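Local coordinates for protein acetate CoA-transferase subunit beta (Escherichia coli DH5[alpha], PDB 5DBN) that transfers coenzyme A from acetyl-CoA to acetoacetate and other short-chain carboxylates through a covalent enzyme-CoA intermediate, activating short-chain fatty acids for degradation, at residues V135-E140 with H165-E170; S45-L50 with D61-G66; D17-N22 with H92-V97. All coordinates share one frame; numbering follows the deposited sequence.

Overall arrangement
Contacts 1 and 3 lie in one mixed sheet, whose parallel part runs in the order 42-45, 20-23, 95-98, 135-138, 166-168. Contact 3 pairs 20-23 with 95-98, and contact 1 pairs 135-138 with 166-168. Their centres are about 15 Å apart, and they meet where strands 95-98 and 135-138 run side by side. Contact 2 joins the loop after strand 42-45 to that between 51-53 and 71-73; its centre is about 16 Å from that of contact 3 and about 24 Å from that of contact 1. Along the chain, contact 2 is nested within contact 3, and contact 1 follows both. A bond from Asn22 of contact 3 to Glu46 ties the sheet to the probable active site.

Contact 1 (V135-E140 with H165-E170); sequences VIIAME and HMLVTE
His165 turns CG to lie beside its own backbone N (chi1 -66°), which brings the ring edge to Val135. His165 ND1 accepts a bond from Val135 N, with the donor in the ring plane at 3.1 Å. Leu167 has CG anti to its backbone N (chi1 174°), and its CD1 reaches across to Ile137. Leu167 CD1 lies 3.7 Å from Ile137 CG2, and Met139 CE touches the same methyl from further along. The backbones pair in parallel, as in the Rossmann-like core expected for this family, and 166-168 is the last of the run of parallel strands before the antiparallel 172-177. Val135 O takes two donors, His165 N and Met166 N. The next bond, from Ile137 N to Met166 O, is 2.8 Å long. Val168 N bonds to Ile137 O at 2.8 Å, and Met139 N to Val168 O at 3.1 Å. One sheet face carries Ile136, Ala138, Met166 and Val168. Ile136 CG2 meets Val168 CG2 there at 4.2 Å, and helix 3-12 touches Ala138 and Met166. The other face carries Ile137 and Leu167, and Leu167 packs on Ile150. Glu140 turns its carboxylate to Lys144 in a salt bridge, while Glu170 OE1 takes a bond from His141 N.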
loop_
_atom_site.group_PDB
_atom_site.type_symbol
_atom_site.label_atom_id
_atom_site.label_comp_id
_atom_site.label_asym_id
_atom_site.label_seq_id
_atom_site.Cartn_x
_atom_site.Cartn_y
_atom_site.Cartn_z
ATOM N N VAL B 135 10.339 19.969 10.287
ATOM C CA VAL B 135 9.828 19.641 11.607
ATOM C C VAL B 135 9.913 20.879 12.488
ATOM O O VAL B 135 11.000 21.288 12.900
ATOM C CB VAL B 135 10.615 18.479 12.248
ATOM C CG1 VAL B 135 10.068 18.149 13.635
ATOM C CG2 VAL B 135 10.579 17.251 11.346
ATOM N N ILE B 136 8.758 21.477 12.759
ATOM C CA ILE B 136 8.682 22.660 13.602
ATOM C C ILE B 136 8.142 22.268 14.965
ATOM O O ILE B 136 7.080 21.656 15.070
ATOM C CB ILE B 136 7.788 23.750 12.987
ATOM C CG1 ILE B 136 8.292 24.108 11.584
ATOM C CG2 ILE B 136 7.766 24.987 13.887
ATOM C CD1 ILE B 136 7.408 25.076 10.834
ATOM N N ILE B 137 8.892 22.611 16.006
ATOM C CA ILE B 137 8.466 22.361 17.375
ATOM C C ILE B 137 7.989 23.663 18.008
ATOM O O ILE B 137 8.737 24.635 18.098
ATOM C CB ILE B 137 9.598 21.743 18.218
ATOM C CG1 ILE B 137 10.105 20.453 17.565
ATOM C CG2 ILE B 137 9.124 21.469 19.644
ATOM C CD1 ILE B 137 9.041 19.379 17.377
ATOM N N ALA B 138 6.735 23.657 18.445
ATOM C CA ALA B 138 6.115 24.806 19.095
ATOM C C ALA B 138 5.981 24.476 20.571
ATOM O O ALA B 138 5.222 23.586 20.953
ATOM C CB ALA B 138 4.764 25.113 18.479
ATOM N N MET B 139 6.722 25.202 21.400
ATOM C CA MET B 139 6.856 24.835 22.799
ATOM C C MET B 139 7.135 26.030 23.705
ATOM O O MET B 139 7.781 26.985 23.288
ATOM C CB MET B 139 8.009 23.835 22.892
ATOM C CG MET B 139 8.086 22.999 24.132
ATOM S SD MET B 139 9.528 21.915 24.047
ATOM C CE MET B 139 10.867 23.094 24.225
ATOM N N GLU B 140 6.666 25.975 24.949
ATOM C CA GLU B 140 7.063 26.975 25.933
ATOM C C GLU B 140 8.527 26.728 26.271
ATOM O O GLU B 140 8.996 25.594 26.190
ATOM C CB GLU B 140 6.182 26.925 27.183
ATOM C CG GLU B 140 4.728 27.302 26.925
ATOM C CD GLU B 140 3.876 27.269 28.181
ATOM O OE1 GLU B 140 4.432 27.041 29.279
ATOM O OE2 GLU B 140 2.648 27.478 28.072
ATOM N N HIS B 165 14.078 20.640 12.964
ATOM C CA HIS B 165 14.663 21.681 12.117
ATOM C C HIS B 165 14.515 23.065 12.741
ATOM O O HIS B 165 15.411 23.900 12.636
ATOM C CB HIS B 165 14.013 21.685 10.731
ATOM C CG HIS B 165 14.295 20.457 9.925
ATOM N ND1 HIS B 165 13.327 19.521 9.629
ATOM C CD2 HIS B 165 15.436 20.011 9.350
ATOM C CE1 HIS B 165 13.860 18.552 8.907
ATOM N NE2 HIS B 165 15.139 18.825 8.724
ATOM N N MET B 166 13.378 23.299 13.387
ATOM C CA MET B 166 13.051 24.612 13.929
ATOM C C MET B 166 12.370 24.486 15.287
ATOM O O MET B 166 11.420 23.717 15.444
ATOM C CB MET B 166 12.150 25.370 12.951
ATOM C CG MET B 166 11.867 26.816 13.331
ATOM S SD MET B 166 10.768 27.614 12.143
ATOM C CE MET B 166 10.752 29.299 12.749
ATOM N N LEU B 167 12.873 25.235 16.265
ATOM C CA LEU B 167 12.277 25.279 17.595
ATOM C C LEU B 167 11.811 26.699 17.898
ATOM O O LEU B 167 12.609 27.638 17.889
ATOM C CB LEU B 167 13.277 24.807 18.652
ATOM C CG LEU B 167 12.825 24.944 20.107
ATOM C CD1 LEU B 167 11.561 24.131 20.353
ATOM C CD2 LEU B 167 13.930 24.515 21.054
ATOM N N VAL B 168 10.515 26.845 18.162
ATOM C CA VAL B 168 9.913 28.150 18.409
ATOM C C VAL B 168 9.310 28.228 19.810
ATOM O O VAL B 168 8.391 27.479 20.147
ATOM C CB VAL B 168 8.817 28.466 17.372
ATOM C CG1 VAL B 168 8.270 29.875 17.574
ATOM C CG2 VAL B 168 9.360 28.311 15.962
ATOM N N THR B 169 9.845 29.140 20.618
ATOM C CA THR B 169 9.318 29.409 21.951
ATOM C C THR B 169 8.859 30.854 22.037
ATOM O O THR B 169 9.040 31.630 21.100
ATOM C CB THR B 169 10.360 29.135 23.055
ATOM O OG1 THR B 169 11.338 30.182 23.065
ATOM C CG2 THR B 169 11.054 27.798 22.830
ATOM N N GLU B 170 8.260 31.216 23.165
ATOM C CA GLU B 170 7.799 32.582 23.359
ATOM C C GLU B 170 8.974 33.505 23.668
ATOM O O GLU B 170 8.799 34.718 23.784
ATOM C CB GLU B 170 6.746 32.651 24.477
ATOM C CG GLU B 170 7.270 32.578 25.918
ATOM C CD GLU B 170 7.737 31.191 26.323
ATOM O OE1 GLU B 170 7.716 30.273 25.477
ATOM O OE2 GLU B 170 8.113 31.016 27.502
#

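Contact 2 (S45-L50 with D61-G66); sequences SENGFL and DLVNAG
Asn47 and Phe49 meet Val63 and Leu62 in a loop-to-loop contact, from the segment after strand 42-45 to that between 51-53 and 71-73, beside the predicted active-site Glu46. The direct hydrogen bond is Asn47 ND2 to Val63 O, at 2.7 Å. The oxygen lies in the amide plane of Asn47, but the donor stands above the carbonyl plane of Val63. Asn47 OD1 also accepts from Ser45 OG. An alanine at Asn47 would probably leave Val63 O without this donor and Ser45 OG without this acceptor. Phe49 turns CG between its backbone N and carbonyl carbon (chi1 59°), and its ring stands between Leu62 and Ser45. Leu62 CD1 makes a CH-pi contact over one face, 4.3 Å from the ring centroid, while Ser45 CB lies over the opposite face near the rim. Val63 O approaches the ring edge, 3.5 Å from Phe49 CE1. Ser45 O takes both Gly48 N and Phe49 N, a G1 beta bulge. A water joins Ser45 OG to Ala65 N. Ala65 CB lies 3.4 Å from Glu46 OE2. Phe49 and Leu62 both rest on Val72 of strand 71-73, and Glu46 O bonds to Ser84 of helix 81-89.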
loop_
_atom_site.group_PDB
_atom_site.type_symbol
_atom_site.label_atom_id
_atom_site.label_comp_id
_atom_site.label_asym_id
_atom_site.label_seq_id
_atom_site.Cartn_x
_atom_site.Cartn_y
_atom_site.Cartn_z
ATOM N N SER B 45 -4.896 15.335 8.040
ATOM C CA SER B 45 -5.316 14.701 9.285
ATOM C C SER B 45 -4.887 13.234 9.272
ATOM O O SER B 45 -5.195 12.502 8.330
ATOM C CB SER B 45 -6.831 14.832 9.469
ATOM O OG SER B 45 -7.205 14.661 10.827
ATOM N N GLU B 46 -4.164 12.823 10.312
ATOM C CA GLU B 46 -3.560 11.489 10.375
ATOM C C GLU B 46 -4.573 10.370 10.160
ATOM O O GLU B 46 -4.265 9.355 9.535
ATOM C CB GLU B 46 -2.865 11.278 11.724
ATOM C CG GLU B 46 -1.748 12.256 12.022
ATOM C CD GLU B 46 -2.224 13.477 12.784
ATOM O OE1 GLU B 46 -2.971 14.291 12.199
ATOM O OE2 GLU B 46 -1.856 13.617 13.971
ATOM N N ASN B 47 -5.781 10.557 10.686
ATOM C CA ASN B 47 -6.818 9.534 10.599
ATOM C C ASN B 47 -7.316 9.312 9.168
ATOM O O ASN B 47 -8.142 8.432 8.926
ATOM C CB ASN B 47 -7.985 9.881 11.532
ATOM C CG ASN B 47 -8.444 11.316 11.394
ATOM O OD1 ASN B 47 -7.661 12.199 11.044
ATOM N ND2 ASN B 47 -9.714 11.562 11.695
ATOM N N GLY B 48 -6.815 10.112 8.228
ATOM C CA GLY B 48 -6.902 9.774 6.816
ATOM C C GLY B 48 -7.674 10.710 5.905
ATOM O O GLY B 48 -8.587 10.273 5.208
ATOM N N PHE B 49 -7.311 11.989 5.891
ATOM C CA PHE B 49 -7.830 12.893 4.866
ATOM C C PHE B 49 -7.044 14.197 4.748
ATOM O O PHE B 49 -6.349 14.613 5.677
ATOM C CB PHE B 49 -9.314 13.195 5.118
ATOM C CG PHE B 49 -9.606 13.822 6.451
ATOM C CD1 PHE B 49 -9.825 13.035 7.569
ATOM C CD2 PHE B 49 -9.708 15.197 6.578
ATOM C CE1 PHE B 49 -10.112 13.607 8.792
ATOM C CE2 PHE B 49 -9.998 15.774 7.799
ATOM C CZ PHE B 49 -10.201 14.978 8.907
ATOM N N LEU B 50 -7.146 14.812 3.573
ATOM C CA LEU B 50 -6.548 16.113 3.294
ATOM C C LEU B 50 -7.638 17.160 3.125
ATOM O O LEU B 50 -8.713 16.868 2.596
ATOM C CB LEU B 50 -5.680 16.052 2.036
ATOM C CG LEU B 50 -4.308 15.399 2.194
ATOM C CD1 LEU B 50 -3.750 14.996 0.844
ATOM C CD2 LEU B 50 -3.358 16.351 2.895
ATOM N N ASP B 61 -19.020 10.791 11.480
ATOM C CA ASP B 61 -17.909 10.086 10.845
ATOM C C ASP B 61 -16.762 11.018 10.445
ATOM O O ASP B 61 -15.875 10.622 9.687
ATOM C CB ASP B 61 -18.418 9.329 9.612
ATOM C CG ASP B 61 -19.428 8.248 9.967
ATOM O OD1 ASP B 61 -19.342 7.691 11.083
ATOM O OD2 ASP B 61 -20.313 7.957 9.133
ATOM N N LEU B 62 -16.775 12.244 10.962
ATOM C CA LEU B 62 -15.730 13.225 10.659
ATOM C C LEU B 62 -15.145 13.847 11.922
ATOM O O LEU B 62 -15.792 14.660 12.586
ATOM C CB LEU B 62 -16.276 14.326 9.749
ATOM C CG LEU B 62 -15.270 15.394 9.303
ATOM C CD1 LEU B 62 -14.059 14.774 8.618
ATOM C CD2 LEU B 62 -15.943 16.408 8.386
ATOM N N VAL B 63 -13.916 13.453 12.245
ATOM C CA VAL B 63 -13.221 13.951 13.426
ATOM C C VAL B 63 -11.754 14.195 13.108
ATOM O O VAL B 63 -11.252 13.740 12.079
ATOM C CB VAL B 63 -13.328 12.967 14.610
ATOM C CG1 VAL B 63 -14.778 12.798 15.034
ATOM C CG2 VAL B 63 -12.713 11.621 14.251
ATOM N N ASN B 64 -11.070 14.915 13.994
ATOM C CA ASN B 64 -9.637 15.141 13.844
ATOM C C ASN B 64 -8.841 13.998 14.469
ATOM O O ASN B 64 -9.421 13.020 14.940
ATOM C CB ASN B 64 -9.234 16.481 14.474
ATOM C CG ASN B 64 -9.658 16.606 15.930
ATOM O OD1 ASN B 64 -9.881 15.611 16.622
ATOM N ND2 ASN B 64 -9.762 17.844 16.404
ATOM N N ALA B 65 -7.518 14.125 14.474
ATOM C CA ALA B 65 -6.651 13.085 15.021
ATOM C C ALA B 65 -6.879 12.902 16.522
ATOM O O ALA B 65 -6.492 11.884 17.096
ATOM C CB ALA B 65 -5.193 13.415 14.740
ATOM N N GLY B 66 -7.502 13.893 17.150
ATOM C CA GLY B 66 -7.814 13.834 18.567
ATOM C C GLY B 66 -9.180 13.229 18.838
ATOM O O GLY B 66 -9.586 13.086 19.991
HETATM O O HOH W 1 -6.325 16.285 12.947
#

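Contact 3 (D17-N22 with H92-V97); sequences DGDIVN and HIDACV. With PO4 (phosphate ion), chain L.
Ile20 and Asp94 make the tight part of this contact. Asp94 CG lies beside its own backbone N (chi1 -64°), and from there OD2 reaches the backbone N of Ile20 at 2.8 Å. The bond is nearly straight, 174° at the hydrogen, and uses the anti lone pair of OD2. Ile20 O is held in return by Ala95 N at 3.3 Å, with a weak second bond from Asp94 N. Ile20 and Ile93 cross at about a right angle, and CG2 of Ile20 meets CD1 of Ile93 at 3.7 Å. From this point the chains run on as parallel strands. Asn22 N bonds to Ala95 O at 3.0 Å, and Val97 N bonds to Asn22 O at 2.8 Å. Val21 and Ala95 share one sheet face, while Asn22 and Cys96 share the other.

The loop side, before the strands begin, is looser and nearer solvent. Asp19 stacks its carboxylate over that of Asp94, with the planes 22° apart and Asp19 OD1 4.3 Å from Asp94 OD2. These like charges would probably repel, and the bond from Ile20 N may offset part of the cost at Asp94. Gly18 is exposed and barely touches the other segment. His92 carries its ring out to a phosphate ion, probably from the crystallisation liquor. His92 ND1 donates to O3 of the phosphate at 3.1 Å, in the ring plane. His92 NE2 bonds to the backbone of a neighbouring subunit.

Asn22 ND2 donates to Gln44 on strand 42-45 and to Glu46, the predicted active-site residue. Backbone bonds from Val21 to Thr42 and Gln44 put strand 42-45 on one flank of 20-23, with 95-98 on the other. On its far side 95-98 is paired with 135-138, where Cys96 packs on Val135 and Val97 on Ala138.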
loop_
_atom_site.group_PDB
_atom_site.type_symbol
_atom_site.label_atom_id
_atom_site.label_comp_id
_atom_site.label_asym_id
_atom_site.label_seq_id
_atom_site.Cartn_x
_atom_site.Cartn_y
_atom_site.Cartn_z
ATOM N N ASP B 17 2.953 29.609 1.124
ATOM C CA ASP B 17 1.717 29.455 0.369
ATOM C C ASP B 17 1.715 28.155 -0.425
ATOM O O ASP B 17 2.624 27.900 -1.216
ATOM C CB ASP B 17 1.528 30.656 -0.568
ATOM C CG ASP B 17 0.200 30.631 -1.305
ATOM O OD1 ASP B 17 -0.828 30.283 -0.685
ATOM O OD2 ASP B 17 0.185 30.971 -2.507
ATOM N N GLY B 18 0.699 27.329 -0.192
ATOM C CA GLY B 18 0.539 26.076 -0.910
ATOM C C GLY B 18 1.097 24.863 -0.186
ATOM O O GLY B 18 1.026 23.746 -0.700
ATOM N N ASP B 19 1.644 25.072 1.008
ATOM C CA ASP B 19 2.229 23.987 1.792
ATOM C C ASP B 19 1.198 22.964 2.260
ATOM O O ASP B 19 0.064 23.314 2.590
ATOM C CB ASP B 19 2.956 24.550 3.017
ATOM C CG ASP B 19 4.379 24.981 2.716
ATOM O OD1 ASP B 19 4.758 25.043 1.526
ATOM O OD2 ASP B 19 5.116 25.269 3.682
ATOM N N ILE B 20 1.601 21.696 2.264
ATOM C CA ILE B 20 0.840 20.638 2.918
ATOM C C ILE B 20 1.335 20.539 4.353
ATOM O O ILE B 20 2.500 20.215 4.591
ATOM C CB ILE B 20 0.995 19.280 2.206
ATOM C CG1 ILE B 20 0.706 19.422 0.711
ATOM C CG2 ILE B 20 0.078 18.237 2.834
ATOM C CD1 ILE B 20 -0.678 19.954 0.389
ATOM N N VAL B 21 0.448 20.822 5.302
ATOM C CA VAL B 21 0.837 20.970 6.703
ATOM C C VAL B 21 0.121 19.976 7.614
ATOM O O VAL B 21 -1.045 19.653 7.398
ATOM C CB VAL B 21 0.547 22.406 7.200
ATOM C CG1 VAL B 21 0.972 22.579 8.658
ATOM C CG2 VAL B 21 1.254 23.426 6.314
ATOM N N ASN B 22 0.833 19.497 8.631
ATOM C CA ASN B 22 0.221 18.716 9.703
ATOM C C ASN B 22 0.388 19.390 11.061
ATOM O O ASN B 22 1.503 19.691 11.478
ATOM C CB ASN B 22 0.813 17.310 9.762
ATOM C CG ASN B 22 0.083 16.422 10.748
ATOM O OD1 ASN B 22 0.313 16.494 11.955
ATOM N ND2 ASN B 22 -0.810 15.585 10.240
ATOM N N HIS B 92 5.631 13.922 1.709
ATOM C CA HIS B 92 4.612 14.700 1.017
ATOM C C HIS B 92 4.008 15.752 1.941
ATOM O O HIS B 92 3.192 16.568 1.515
ATOM C CB HIS B 92 3.522 13.774 0.477
ATOM C CG HIS B 92 4.033 12.742 -0.478
ATOM N ND1 HIS B 92 4.314 13.024 -1.798
ATOM C CD2 HIS B 92 4.329 11.432 -0.302
ATOM C CE1 HIS B 92 4.752 11.930 -2.396
ATOM N NE2 HIS B 92 4.772 10.951 -1.510
ATOM N N ILE B 93 4.424 15.731 3.204
ATOM C CA ILE B 93 4.092 16.789 4.147
ATOM C C ILE B 93 5.230 17.796 4.151
ATOM O O ILE B 93 6.346 17.483 4.570
ATOM C CB ILE B 93 3.872 16.248 5.577
ATOM C CG1 ILE B 93 2.796 15.159 5.587
ATOM C CG2 ILE B 93 3.493 17.378 6.529
ATOM C CD1 ILE B 93 1.421 15.626 5.146
ATOM N N ASP B 94 4.945 19.003 3.675
ATOM C CA ASP B 94 5.959 20.044 3.587
ATOM C C ASP B 94 6.410 20.478 4.979
ATOM O O ASP B 94 7.582 20.789 5.191
ATOM C CB ASP B 94 5.429 21.246 2.799
ATOM C CG ASP B 94 5.128 20.907 1.347
ATOM O OD1 ASP B 94 6.083 20.700 0.571
ATOM O OD2 ASP B 94 3.934 20.857 0.980
ATOM N N ALA B 95 5.481 20.483 5.928
ATOM C CA ALA B 95 5.791 20.915 7.284
ATOM C C ALA B 95 4.856 20.292 8.308
ATOM O O ALA B 95 3.652 20.206 8.087
ATOM C CB ALA B 95 5.720 22.426 7.375
ATOM N N CYS B 96 5.423 19.849 9.426
ATOM C CA CYS B 96 4.621 19.440 10.575
ATOM C C CYS B 96 4.975 20.325 11.756
ATOM O O CYS B 96 6.146 20.638 11.985
ATOM C CB CYS B 96 4.834 17.964 10.926
ATOM S SG CYS B 96 6.472 17.559 11.563
ATOM N N VAL B 97 3.949 20.749 12.482
ATOM C CA VAL B 97 4.126 21.532 13.694
ATOM C C VAL B 97 3.649 20.695 14.874
ATOM O O VAL B 97 2.468 20.358 14.963
ATOM C CB VAL B 97 3.352 22.864 13.640
ATOM C CG1 VAL B 97 3.688 23.721 14.849
ATOM C CG2 VAL B 97 3.667 23.616 12.347
HETATM P P PO4 L . 5.192 16.018 -4.241
HETATM O O1 PO4 L . 5.519 17.489 -4.336
HETATM O O2 PO4 L . 4.669 15.526 -5.570
HETATM O O3 PO4 L . 4.143 15.802 -3.177
HETATM O O4 PO4 L . 6.442 15.253 -3.876
#